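5-dehydro-2-deoxygluconokinase (Bacillus halodurans C-125, PDB 2QCV) probably catalyses the ATP-dependent phosphorylation of 5-dehydro-2-deoxy-D-gluconate, a step in the breakdown of myo-inositol to acetyl-CoA. Local coordinates at residues G272-S277 with S297-I302. Sequence-based numbering, arbitrary orientation.
Sequences GDSYAS and SASASI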
loop_
_atom_site.group_PDB
_atom_site.type_symbol
_atom_site.label_atom_id
_atom_site.label_comp_id
_atom_site.label_asym_id
_atom_site.label_seq_id
_atom_site.Cartn_x
_atom_site.Cartn_y
_atom_site.Cartn_z
ATOM N N GLY A 272 19.002 28.053 -1.264
ATOM C CA GLY A 272 17.767 28.597 -0.674
ATOM C C GLY A 272 17.717 28.506 0.837
ATOM O O GLY A 272 17.105 29.345 1.505
ATOM N N ASP A 273 18.347 27.473 1.380
ATOM C CA ASP A 273 18.348 27.293 2.836
ATOM C C ASP A 273 19.326 28.244 3.510
ATOM O O ASP A 273 19.074 28.734 4.622
ATOM C CB ASP A 273 18.681 25.849 3.148
ATOM C CG ASP A 273 17.661 24.891 2.584
ATOM O OD1 ASP A 273 16.438 25.219 2.538
ATOM O OD2 ASP A 273 18.071 23.761 2.248
ATOM N N SER A 274 20.446 28.495 2.827
ATOM C CA SER A 274 21.410 29.526 3.223
ATOM C C SER A 274 20.771 30.919 3.151
ATOM O O SER A 274 20.942 31.741 4.074
ATOM C CB SER A 274 22.668 29.476 2.350
ATOM O OG SER A 274 23.629 28.616 2.930
ATOM N N TYR A 275 20.006 31.166 2.086
ATOM C CA TYR A 275 19.278 32.419 1.959
ATOM C C TYR A 275 18.337 32.647 3.155
ATOM O O TYR A 275 18.368 33.699 3.774
ATOM C CB TYR A 275 18.552 32.475 0.610
ATOM C CG TYR A 275 17.887 33.795 0.331
ATOM C CD1 TYR A 275 16.740 34.175 1.022
ATOM C CD2 TYR A 275 18.406 34.679 -0.625
ATOM C CE1 TYR A 275 16.124 35.409 0.777
ATOM C CE2 TYR A 275 17.786 35.895 -0.888
ATOM C CZ TYR A 275 16.659 36.254 -0.192
ATOM O OH TYR A 275 16.051 37.453 -0.453
ATOM N N ALA A 276 17.545 31.636 3.508
ATOM C CA ALA A 276 16.535 31.770 4.556
ATOM C C ALA A 276 17.196 31.967 5.903
ATOM O O ALA A 276 16.759 32.819 6.670
ATOM C CB ALA A 276 15.620 30.544 4.597
ATOM N N SER A 277 18.218 31.174 6.203
ATOM C CA SER A 277 18.880 31.277 7.521
ATOM C C SER A 277 19.512 32.660 7.713
ATOM O O SER A 277 19.315 33.296 8.736
ATOM C CB SER A 277 19.897 30.148 7.722
ATOM O OG SER A 277 20.791 30.000 6.667
ATOM N N SER A 297 21.147 36.774 0.233
ATOM C CA SER A 297 21.802 36.639 -1.048
ATOM C C SER A 297 23.290 36.313 -0.935
ATOM O O SER A 297 23.807 35.459 -1.675
ATOM C CB SER A 297 21.613 37.916 -1.878
ATOM O OG SER A 297 20.272 38.303 -1.890
ATOM N N ALA A 298 23.991 36.973 -0.024
ATOM C CA ALA A 298 25.415 36.707 0.166
ATOM C C ALA A 298 25.665 35.270 0.655
ATOM O O ALA A 298 26.585 34.570 0.195
ATOM C CB ALA A 298 26.032 37.769 1.154
ATOM N N SER A 299 24.869 34.829 1.619
ATOM C CA SER A 299 24.984 33.464 2.129
ATOM C C SER A 299 24.729 32.420 1.041
ATOM O O SER A 299 25.455 31.443 0.951
ATOM C CB SER A 299 24.006 33.230 3.289
ATOM O OG SER A 299 24.337 32.039 4.000
ATOM N N ALA A 300 23.673 32.612 0.248
ATOM C CA ALA A 300 23.431 31.776 -0.941
ATOM C C ALA A 300 24.606 31.671 -1.875
ATOM O O ALA A 300 24.968 30.572 -2.326
ATOM C CB ALA A 300 22.226 32.267 -1.715
ATOM N N SER A 301 25.224 32.804 -2.165
ATOM C CA SER A 301 26.395 32.819 -3.006
ATOM C C SER A 301 27.552 32.010 -2.397
ATOM O O SER A 301 28.220 31.285 -3.096
ATOM C CB SER A 301 26.855 34.246 -3.264
ATOM O OG SER A 301 28.177 34.302 -3.797
ATOM N N ILE A 302 27.791 32.140 -1.108
ATOM C CA ILE A 302 28.947 31.494 -0.492
ATOM C C ILE A 302 28.747 29.984 -0.483
ATOM O O ILE A 302 29.675 29.208 -0.805
ATOM C CB ILE A 302 29.151 32.008 0.938
ATOM C CG1 ILE A 302 29.570 33.452 0.918
ATOM C CG2 ILE A 302 30.237 31.190 1.673
ATOM C CD1 ILE A 302 29.434 34.149 2.260
HETATM O O HOH W 1 23.459 31.311 6.253
#
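Y275 and S274 carry the 272-277 side of this helix pair; S299, A300 and S297 share the other side, S299 facing S274. The segment axes approach to 7.2 Å at 148°, an antiparallel pairing tight enough to bring the CA atoms of Y275 and A300 within 5.1 Å. The small residues S274, S299 and A300 permit such closeness, and Y275 CB lies 4.4 Å from A300 CB. Because CG of Y275 stands anti to the backbone N (chi1 -174°), its ring runs out alongside the partner helix, where CD2 comes 3.6 Å from S297 N and CE2 packs against S297 OG. That hydroxyl is bonded back to L293 O within its own helix. Beyond the interface, Y275 OH is hydrogen-bonded to S246 OG and the ring makes a cation-pi contact with K240, tying the pair to strands 236-240 and 246-250. An alanine in place of Y275 would probably open a gap beside S297 and leave S246 OG without the hydroxyl it bonds and K240 without the ring that faces its charge. S274 points toward the other helix, and its CB sits 3.5 Å from S299 OG. The latter, anti to its own backbone N (chi1 -165°), also approaches S274 O. A water donates to S277 OG over 3.0 Å; its approach to S299 OG, at 2.5 Å, is too short to trust, so a water bridge between the helices is doubtful in detail. On the flanks, D273 is bonded to S46 and N49 of helix 46-56, while S299 touches I319 of helix 316-325. Helices 271-284 and 289-305, consecutive along the chain, thus form an antiparallel pair in the ribokinase-like fold of PfkB kinases; the GAGD sequence ending at D273 matches the family's signature, whose aspartate is typically the catalytic base.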